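PDB 4GNX: putative uncharacterized protein from Ustilago maydis, which probably serves as the small, OB-fold subunit of replication protein A, the trimeric complex that binds single-stranded DNA. Local coordinates for residues T5-S10 with R22-V27. Residues are numbered along the deposited sequence; the frame is centred on the assembly and turned at random.
Sequences TPLINS and RIVGKV
Arg22, the first residue of 22-27, is held through its backbone by Pro6 and Ile8, the residues before and after Leu7. Its N-H donates to Pro6 O (N to O 3.0 Å), somewhat bent at 143°. Its carbonyl O accepts the straighter bond from Ile8 N (2.9 Å, 165°). Both donors lie nearly along the C=O axes, and the two bonds straddle Leu7 in a parallel bridge. Leu7 adds a CA-H...O contact to Arg22 O. With CG anti to its backbone N, Leu7 brings CD1 obliquely across Arg22 CG, 4.0 Å away. Thr5 crosses that arginine chain at about a right angle: its CG2 meets Arg22 CB at 3.6 Å and lies over one guanidinium face, offset toward the rim. NH1 forms a salt bridge with Glu60 of a neighbouring subunit, and NE a hydrogen bond with Thr64 of the same chain. On the other side of the sheet Ile23 sets CD1 against Ile8 O at 3.6 Å. Leu7 also packs on helix 93-104, probably the one that, as in other RPA complexes, joins a three-helix bundle. The N-terminal segment thus joins the OB-fold sheet by main-chain bonds, while apolar contacts flank an arginine whose charge Glu60 of the neighbouring subunit probably balances.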
loop_
_atom_site.group_PDB
_atom_site.type_symbol
_atom_site.label_atom_id
_atom_site.label_comp_id
_atom_site.label_asym_id
_atom_site.label_seq_id
_atom_site.Cartn_x
_atom_site.Cartn_y
_atom_site.Cartn_z
ATOM N N THR A 5 -5.303 24.997 9.332
ATOM C CA THR A 5 -4.325 25.658 8.496
ATOM C C THR A 5 -4.050 24.833 7.234
ATOM O O THR A 5 -3.180 23.974 7.247
ATOM C CB THR A 5 -3.042 25.927 9.302
ATOM O OG1 THR A 5 -3.305 26.988 10.217
ATOM C CG2 THR A 5 -1.905 26.375 8.408
ATOM N N PRO A 6 -4.792 25.092 6.134
ATOM C CA PRO A 6 -4.610 24.358 4.875
ATOM C C PRO A 6 -3.152 24.133 4.462
ATOM O O PRO A 6 -2.320 25.045 4.582
ATOM C CB PRO A 6 -5.320 25.254 3.829
ATOM C CG PRO A 6 -5.634 26.525 4.531
ATOM C CD PRO A 6 -5.791 26.161 5.974
ATOM N N LEU A 7 -2.866 22.929 3.965
ATOM C CA LEU A 7 -1.583 22.611 3.319
ATOM C C LEU A 7 -1.751 22.973 1.888
ATOM O O LEU A 7 -2.564 22.362 1.194
ATOM C CB LEU A 7 -1.298 21.113 3.391
ATOM C CG LEU A 7 0.127 20.647 3.147
ATOM C CD1 LEU A 7 1.092 21.215 4.187
ATOM C CD2 LEU A 7 0.162 19.129 3.132
ATOM N N ILE A 8 -1.007 23.960 1.419
ATOM C CA ILE A 8 -1.270 24.445 0.076
ATOM C C ILE A 8 -0.018 24.485 -0.802
ATOM O O ILE A 8 1.103 24.335 -0.313
ATOM C CB ILE A 8 -2.038 25.802 0.100
ATOM C CG1 ILE A 8 -1.112 26.949 0.484
ATOM C CG2 ILE A 8 -3.254 25.727 1.024
ATOM C CD1 ILE A 8 -1.449 28.231 -0.226
ATOM N N ASN A 9 -0.235 24.623 -2.105
ATOM C CA ASN A 9 0.831 24.897 -3.027
ATOM C C ASN A 9 0.677 26.339 -3.515
ATOM O O ASN A 9 -0.213 27.057 -3.044
ATOM C CB ASN A 9 0.855 23.862 -4.161
ATOM C CG ASN A 9 -0.463 23.764 -4.939
ATOM O OD1 ASN A 9 -0.851 22.672 -5.345
ATOM N ND2 ASN A 9 -1.121 24.899 -5.197
ATOM N N SER A 10 1.535 26.769 -4.437
ATOM C CA SER A 10 1.589 28.175 -4.813
ATOM C C SER A 10 0.317 28.650 -5.545
ATOM O O SER A 10 -0.042 29.836 -5.503
ATOM C CB SER A 10 2.840 28.452 -5.649
ATOM O OG SER A 10 2.917 27.624 -6.802
ATOM N N ARG A 22 -0.105 26.817 5.397
ATOM C CA ARG A 22 1.068 26.010 5.630
ATOM C C ARG A 22 1.566 25.575 4.273
ATOM O O ARG A 22 0.777 25.149 3.442
ATOM C CB ARG A 22 0.678 24.812 6.462
ATOM C CG ARG A 22 1.847 23.978 6.928
ATOM C CD ARG A 22 1.471 23.211 8.197
ATOM N NE ARG A 22 1.503 24.086 9.367
ATOM C CZ ARG A 22 1.011 23.765 10.554
ATOM N NH1 ARG A 22 0.450 22.584 10.727
ATOM N NH2 ARG A 22 1.072 24.626 11.566
ATOM N N ILE A 23 2.864 25.700 4.028
ATOM C CA ILE A 23 3.416 25.385 2.700
ATOM C C ILE A 23 4.831 24.801 2.795
ATOM O O ILE A 23 5.640 25.246 3.630
ATOM C CB ILE A 23 3.332 26.596 1.733
ATOM C CG1 ILE A 23 4.027 26.293 0.421
ATOM C CG2 ILE A 23 4.020 27.812 2.300
ATOM C CD1 ILE A 23 3.432 27.017 -0.770
ATOM N N VAL A 24 5.105 23.803 1.950
ATOM C CA VAL A 24 6.388 23.105 1.934
ATOM C C VAL A 24 7.128 23.347 0.632
ATOM O O VAL A 24 6.545 23.322 -0.445
ATOM C CB VAL A 24 6.221 21.576 2.085
ATOM C CG1 VAL A 24 7.583 20.898 2.168
ATOM C CG2 VAL A 24 5.419 21.225 3.332
ATOM N N GLY A 25 8.427 23.551 0.716
ATOM C CA GLY A 25 9.187 23.753 -0.494
ATOM C C GLY A 25 10.666 23.616 -0.309
ATOM O O GLY A 25 11.156 23.611 0.821
ATOM N N LYS A 26 11.353 23.481 -1.435
ATOM C CA LYS A 26 12.804 23.392 -1.508
ATOM C C LYS A 26 13.357 24.809 -1.553
ATOM O O LYS A 26 12.883 25.647 -2.314
ATOM C CB LYS A 26 13.216 22.645 -2.779
ATOM C CG LYS A 26 14.512 21.851 -2.708
ATOM C CD LYS A 26 15.732 22.687 -3.026
ATOM C CE LYS A 26 16.899 21.807 -3.424
ATOM N NZ LYS A 26 18.144 22.623 -3.596
ATOM N N VAL A 27 14.352 25.077 -0.716
ATOM C CA VAL A 27 14.964 26.400 -0.636
ATOM C C VAL A 27 15.810 26.650 -1.872
ATOM O O VAL A 27 16.742 25.899 -2.169
ATOM C CB VAL A 27 15.822 26.565 0.635
ATOM C CG1 VAL A 27 16.495 27.926 0.655
ATOM C CG2 VAL A 27 14.957 26.394 1.873
#